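Local coordinates for uncharacterized CBS domain-containing protein (Corynebacterium glutamicum, PDB 2P3H), which is of unknown function, a putative hemolysin or transporter seen here as its CorC_HlyC transporter-associated domain, which may bind flavin adenine dinucleotide, at residues G43-H48 and D57-P62; I29-P34 and I61-E66. One frame throughout, in Å; residues are numbered along the deposited sequence. Where two conformers were deposited one is given.

Contact 1: residues G43-H48 and D57-P62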
loop_
_atom_site.group_PDB
_atom_site.type_symbol
_atom_site.label_atom_id
_atom_site.label_comp_id
_atom_site.label_asym_id
_atom_site.label_seq_id
_atom_site.Cartn_x
_atom_site.Cartn_y
_atom_site.Cartn_z
ATOM N N GLY A 43 -1.692 6.471 7.027
ATOM C CA GLY A 43 -2.618 6.080 8.085
ATOM C C GLY A 43 -2.735 4.561 8.134
ATOM O O GLY A 43 -2.765 3.960 9.228
ATOM N N LEU A 44 -2.827 3.944 6.957
ATOM C CA LEU A 44 -2.883 2.471 6.857
ATOM C C LEU A 44 -1.608 1.848 7.435
ATOM O O LEU A 44 -1.659 0.888 8.205
ATOM C CB LEU A 44 -3.069 2.054 5.391
ATOM C CG LEU A 44 -2.874 0.576 5.018
ATOM C CD1 LEU A 44 -3.921 -0.323 5.704
ATOM C CD2 LEU A 44 -2.928 0.426 3.520
ATOM N N LEU A 45 -0.460 2.391 7.028
ATOM C CA LEU A 45 0.845 1.920 7.502
ATOM C C LEU A 45 0.978 2.010 9.018
ATOM O O LEU A 45 1.382 1.027 9.662
ATOM C CB LEU A 45 1.975 2.702 6.831
ATOM C CG LEU A 45 2.166 2.524 5.333
ATOM C CD1 LEU A 45 3.369 3.341 4.881
ATOM C CD2 LEU A 45 2.307 1.044 4.948
ATOM N N PHE A 46 0.615 3.156 9.602
ATOM C CA PHE A 46 0.639 3.273 11.057
ATOM C C PHE A 46 -0.285 2.265 11.719
ATOM O O PHE A 46 0.072 1.655 12.735
ATOM C CB PHE A 46 0.260 4.689 11.519
ATOM C CG PHE A 46 1.381 5.691 11.416
ATOM C CD1 PHE A 46 2.530 5.561 12.194
ATOM C CD2 PHE A 46 1.265 6.805 10.576
ATOM C CE1 PHE A 46 3.566 6.515 12.117
ATOM C CE2 PHE A 46 2.298 7.761 10.484
ATOM C CZ PHE A 46 3.449 7.613 11.272
ATOM N N ASP A 47 -1.481 2.100 11.157
ATOM C CA ASP A 47 -2.428 1.142 11.710
ATOM C C ASP A 47 -1.876 -0.301 11.678
ATOM O O ASP A 47 -1.940 -1.013 12.689
ATOM C CB ASP A 47 -3.757 1.261 10.975
ATOM C CG ASP A 47 -4.851 0.436 11.621
ATOM O OD1 ASP A 47 -5.617 0.985 12.419
ATOM O OD2 ASP A 47 -4.910 -0.767 11.340
ATOM N N HIS A 48 -1.323 -0.711 10.534
ATOM C CA HIS A 48 -0.748 -2.060 10.321
ATOM C C HIS A 48 0.488 -2.336 11.200
ATOM O O HIS A 48 0.581 -3.386 11.855
ATOM C CB HIS A 48 -0.385 -2.238 8.834
ATOM C CG HIS A 48 0.027 -3.634 8.461
ATOM N ND1 HIS A 48 -0.862 -4.557 7.944
ATOM C CD2 HIS A 48 1.223 -4.270 8.546
ATOM C CE1 HIS A 48 -0.229 -5.698 7.722
ATOM N NE2 HIS A 48 1.035 -5.551 8.081
ATOM N N ASP A 57 12.104 1.147 6.466
ATOM C CA ASP A 57 11.137 0.119 6.911
ATOM C C ASP A 57 10.359 -0.439 5.722
ATOM O O ASP A 57 9.980 0.307 4.831
ATOM C CB ASP A 57 10.127 0.697 7.928
ATOM C CG ASP A 57 10.723 0.877 9.318
ATOM O OD1 ASP A 57 11.918 0.530 9.516
ATOM O OD2 ASP A 57 9.991 1.349 10.213
ATOM N N VAL A 58 10.134 -1.746 5.715
ATOM C CA VAL A 58 9.369 -2.387 4.642
ATOM C C VAL A 58 8.151 -3.030 5.266
ATOM O O VAL A 58 8.245 -3.777 6.239
ATOM C CB VAL A 58 10.189 -3.460 3.905
ATOM C CG1 VAL A 58 9.331 -4.164 2.822
ATOM C CG2 VAL A 58 11.457 -2.836 3.308
ATOM N N ILE A 59 6.989 -2.714 4.717
ATOM C CA ILE A 59 5.760 -3.222 5.295
ATOM C C ILE A 59 5.041 -3.911 4.151
ATOM O O ILE A 59 4.893 -3.336 3.096
ATOM C CB ILE A 59 4.874 -2.082 5.840
ATOM C CG1 ILE A 59 5.550 -1.408 7.043
ATOM C CG2 ILE A 59 3.501 -2.594 6.259
ATOM C CD1 ILE A 59 6.330 -0.187 6.652
ATOM N N GLU A 60 4.603 -5.136 4.377
ATOM C CA GLU A 60 3.875 -5.859 3.342
ATOM C C GLU A 60 2.398 -6.042 3.728
ATOM O O GLU A 60 2.087 -6.531 4.793
ATOM C CB GLU A 60 4.591 -7.180 3.003
ATOM C CG GLU A 60 5.982 -6.890 2.299
ATOM C CD GLU A 60 6.787 -8.124 1.885
ATOM O OE1 GLU A 60 6.292 -9.289 2.069
ATOM O OE2 GLU A 60 7.938 -7.919 1.362
ATOM N N ILE A 61 1.494 -5.608 2.857
ATOM C CA ILE A 61 0.048 -5.634 3.138
ATOM C C ILE A 61 -0.674 -6.485 2.071
ATOM O O ILE A 61 -0.540 -6.240 0.855
ATOM C CB ILE A 61 -0.546 -4.180 3.159
ATOM C CG1 ILE A 61 0.258 -3.347 4.187
ATOM C CG2 ILE A 61 -2.079 -4.184 3.420
ATOM C CD1 ILE A 61 -0.297 -2.032 4.602
ATOM N N PRO A 62 -1.453 -7.468 2.522
ATOM C CA PRO A 62 -2.274 -8.270 1.597
ATOM C C PRO A 62 -3.392 -7.436 0.991
ATOM O O PRO A 62 -4.009 -6.617 1.694
ATOM C CB PRO A 62 -2.881 -9.353 2.502
ATOM C CG PRO A 62 -2.039 -9.350 3.753
ATOM C CD PRO A 62 -1.584 -7.919 3.922
HETATM O O HOH W 1 2.850 -7.644 7.685
#
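Residues 43-48, on helix 41-49, face residues 57-62 of the edge strand 58-62, and the two axes run nearly perpendicular, 94° apart, with a closest approach of 9.9 Å. This is helix-on-sheet packing in the CorC_HlyC domain, where helices lie against an antiparallel sheet. Leu44, Leu45 and His48 on the helix meet Ile59 and Ile61 on the strand.

Ile61 CD1 meets the two leucines. It approaches Leu44 tip to tip, with CD1 3.7 Å from Leu44 CG. The same methyl lies 4.0 Å from CD2 of Leu45, whose side chain crosses that of Ile61 at about a right angle. Leu45 CD2 also touches Ile59 CG2, so this one methyl bridges both isoleucines. Leu45 rests in addition on Ile83 of the adjoining strand 80-89 and Leu96 of strand 92-100, which places it in the core under the sheet.

His48 closes the outer end of the contact. Its CG stands anti to the backbone N (chi1 -172°), and the ring slides past both isoleucines. Ile61 CG1 sits over one ring face in a CH-pi contact, 4.2 Å from the centroid of the His48 ring and displaced toward the rim. Ile59 CG2 approaches the ring obliquely, 3.6 Å from His48 CD2. Glu60 CB points away from the helix; its carboxylate forms a salt bridge with Arg82.

The polar link is indirect. A water lies in the plane of the imidazole at its edge, 2.8 Å from His48 NE2. It donates a hydrogen bond to Glu60 O, with the water O 3.2 Å from that carbonyl oxygen.

Contact 2: residues I29-P34 and I61-E66; sequences IGYELP and IPLDFE
The loop that leaves helix 22-29 packs here against the chain running out of edge strand 58-62 in the CorC_HlyC domain. Tyr31, Leu33 and Pro34 meet Ile61 and Leu63, while Glu32 and Asp64 join the backbones. Gly30, with positive phi, is where the chain leaves the helix.

One direct hydrogen bond ties the two segments. Asp64 N donates to Glu32 O at 2.8 Å, and at 179° the N-H points straight at its acceptor.

Leu63 lies at the centre of the apolar part. Its CD1 sits over one face of the Tyr31 ring, 4.0 Å from the centroid, in a CH-pi contact offset toward the rim. Tyr31 CB points toward the other segment, and CG lies anti to the carbonyl carbon (chi1 -76°). Asp64 O lies at the ring edge, in plane, 3.7 Å from Tyr31 CD2. The other branch of Leu63 turns to Leu33: the two side chains run alongside, pointing the same way, and their CD2 methyls are tightly packed at 3.5 Å. Ile29 CD1 also touches Leu63 CD2. Pro34 CD packs 3.7 Å from Ile61 CG2.

Waters bridge the outer side. One accepts from Glu32 N and donates to Asp64 O and to Glu66 OE2, at 2.7 Å from that carboxylate oxygen. Another donates to Glu66 OE2 and, weakly, to Glu32 OE2. This second water links two carboxylates and may ease their repulsion.

Tyr31 OH is hydrogen-bonded to Arg79. Leu33 touches Leu22 and Val25 of helix 22-29, Leu44 of helix 41-49 and Leu81 of strand 80-89.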
loop_
_atom_site.group_PDB
_atom_site.type_symbol
_atom_site.label_atom_id
_atom_site.label_comp_id
_atom_site.label_asym_id
_atom_site.label_seq_id
_atom_site.Cartn_x
_atom_site.Cartn_y
_atom_site.Cartn_z
ATOM N N ILE A 29 -3.087 0.682 -8.193
ATOM C CA ILE A 29 -2.539 -0.668 -8.111
ATOM C C ILE A 29 -3.518 -1.735 -8.621
ATOM O O ILE A 29 -3.109 -2.884 -8.869
ATOM C CB ILE A 29 -2.050 -0.992 -6.697
ATOM C CG1 ILE A 29 -3.228 -1.197 -5.736
ATOM C CG2 ILE A 29 -1.113 0.153 -6.181
ATOM C CD1 ILE A 29 -2.781 -1.459 -4.295
ATOM N N GLY A 30 -4.787 -1.350 -8.773
ATOM C CA GLY A 30 -5.820 -2.263 -9.312
ATOM C C GLY A 30 -6.412 -3.256 -8.313
ATOM O O GLY A 30 -7.066 -4.232 -8.713
ATOM N N TYR A 31 -6.211 -3.007 -7.023
ATOM C CA TYR A 31 -6.661 -3.880 -5.929
ATOM C C TYR A 31 -7.157 -3.005 -4.780
ATOM O O TYR A 31 -6.589 -1.948 -4.553
ATOM C CB TYR A 31 -5.481 -4.671 -5.358
ATOM C CG TYR A 31 -4.968 -5.846 -6.158
ATOM C CD1 TYR A 31 -3.948 -5.688 -7.093
ATOM C CD2 TYR A 31 -5.455 -7.133 -5.922
ATOM C CE1 TYR A 31 -3.453 -6.800 -7.815
ATOM C CE2 TYR A 31 -4.969 -8.238 -6.625
ATOM C CZ TYR A 31 -3.973 -8.063 -7.564
ATOM O OH TYR A 31 -3.516 -9.159 -8.245
ATOM N N GLU A 32 -8.119 -3.491 -4.005
ATOM C CA GLU A 32 -8.498 -2.830 -2.760
ATOM C C GLU A 32 -7.583 -3.194 -1.603
ATOM O O GLU A 32 -7.089 -4.313 -1.492
ATOM C CB GLU A 32 -9.953 -3.116 -2.429
ATOM C CG GLU A 32 -10.870 -2.506 -3.485
ATOM C CD GLU A 32 -12.328 -2.472 -3.100
ATOM O OE1 GLU A 32 -12.655 -2.013 -1.979
ATOM O OE2 GLU A 32 -13.152 -2.861 -3.951
ATOM N N LEU A 33 -7.363 -2.203 -0.744
ATOM C CA LEU A 33 -6.595 -2.365 0.470
ATOM C C LEU A 33 -7.523 -2.533 1.672
ATOM O O LEU A 33 -8.691 -2.173 1.583
ATOM C CB LEU A 33 -5.693 -1.136 0.652
ATOM C CG LEU A 33 -4.414 -1.165 -0.219
ATOM C CD1 LEU A 33 -3.938 0.277 -0.482
ATOM C CD2 LEU A 33 -3.354 -2.018 0.437
ATOM N N PRO A 34 -7.020 -3.097 2.789
ATOM C CA PRO A 34 -7.848 -3.165 4.014
ATOM C C PRO A 34 -8.372 -1.790 4.456
ATOM O O PRO A 34 -7.667 -0.803 4.337
ATOM C CB PRO A 34 -6.892 -3.729 5.064
ATOM C CG PRO A 34 -5.785 -4.392 4.292
ATOM C CD PRO A 34 -5.700 -3.746 2.956
ATOM N N ILE A 61 1.494 -5.608 2.857
ATOM C CA ILE A 61 0.048 -5.634 3.138
ATOM C C ILE A 61 -0.674 -6.485 2.071
ATOM O O ILE A 61 -0.540 -6.240 0.855
ATOM C CB ILE A 61 -0.546 -4.180 3.159
ATOM C CG1 ILE A 61 0.258 -3.347 4.187
ATOM C CG2 ILE A 61 -2.079 -4.184 3.420
ATOM C CD1 ILE A 61 -0.297 -2.032 4.602
ATOM N N PRO A 62 -1.453 -7.468 2.522
ATOM C CA PRO A 62 -2.274 -8.270 1.597
ATOM C C PRO A 62 -3.392 -7.436 0.991
ATOM O O PRO A 62 -4.009 -6.617 1.694
ATOM C CB PRO A 62 -2.881 -9.353 2.502
ATOM C CG PRO A 62 -2.039 -9.350 3.753
ATOM C CD PRO A 62 -1.584 -7.919 3.922
ATOM N N LEU A 63 -3.639 -7.673 -0.287
ATOM C CA LEU A 63 -4.653 -6.952 -1.070
ATOM C C LEU A 63 -5.937 -7.794 -1.066
ATOM O O LEU A 63 -5.883 -9.022 -0.913
ATOM C CB LEU A 63 -4.143 -6.760 -2.484
ATOM C CG LEU A 63 -2.915 -5.839 -2.450
ATOM C CD1 LEU A 63 -2.207 -5.860 -3.764
ATOM C CD2 LEU A 63 -3.361 -4.441 -2.067
ATOM N N ASP A 64 -7.084 -7.139 -1.195
ATOM C CA ASP A 64 -8.340 -7.871 -1.173
ATOM C C ASP A 64 -8.461 -8.713 -2.427
ATOM O O ASP A 64 -8.101 -8.269 -3.528
ATOM C CB ASP A 64 -9.532 -6.906 -1.140
ATOM C CG ASP A 64 -9.739 -6.262 0.227
ATOM O OD1 ASP A 64 -8.948 -6.513 1.185
ATOM O OD2 ASP A 64 -10.720 -5.514 0.335
ATOM N N PHE A 65 -9.008 -9.902 -2.252
ATOM C CA PHE A 65 -9.431 -10.733 -3.372
ATOM C C PHE A 65 -10.634 -10.071 -4.042
ATOM O O PHE A 65 -11.332 -9.274 -3.429
ATOM C CB PHE A 65 -9.831 -12.108 -2.864
ATOM C CG PHE A 65 -8.678 -12.941 -2.365
ATOM C CD1 PHE A 65 -7.666 -13.362 -3.243
ATOM C CD2 PHE A 65 -8.635 -13.344 -1.029
ATOM C CE1 PHE A 65 -6.599 -14.149 -2.776
ATOM C CE2 PHE A 65 -7.581 -14.129 -0.549
ATOM C CZ PHE A 65 -6.561 -14.533 -1.440
ATOM N N GLU A 66 -10.834 -10.405 -5.311
ATOM C CA GLU A 66 -12.097 -10.201 -5.994
ATOM C C GLU A 66 -12.834 -11.537 -6.014
ATOM O O GLU A 66 -12.208 -12.615 -5.873
ATOM C CB GLU A 66 -11.859 -9.729 -7.435
ATOM C CG GLU A 66 -10.977 -8.503 -7.579
ATOM C CD GLU A 66 -11.659 -7.224 -7.166
ATOM O OE1 GLU A 66 -12.915 -7.156 -7.186
ATOM O OE2 GLU A 66 -10.930 -6.273 -6.801
HETATM O O HOH W 2 -9.196 -6.094 -4.678
HETATM O O HOH W 3 -12.005 -3.922 -6.870
HETATM O O HOH W 4 -11.108 -3.619 1.919
#

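Overall arrangement
Contacts 1 and 2 meet on the same stretch of chain, around Ile61 and Pro62, with centres about 13 Å apart. They share these two residues. Ile61 serves both with separate branches: CD1 faces helix 41-49 and CG2 faces the loop at Pro34. The contacts also touch directly, with Leu44 CD2 4.0 Å from Leu33 CD2 and Leu44 CD1 4.0 Å from Pro34 O. Edge strand 58-62 is thus packed by helix 41-49 and by the loop after helix 22-29 at and beyond Ile61. Contact 1 is the more buried; waters bridge the outer side of both. Neither includes a bound ligand.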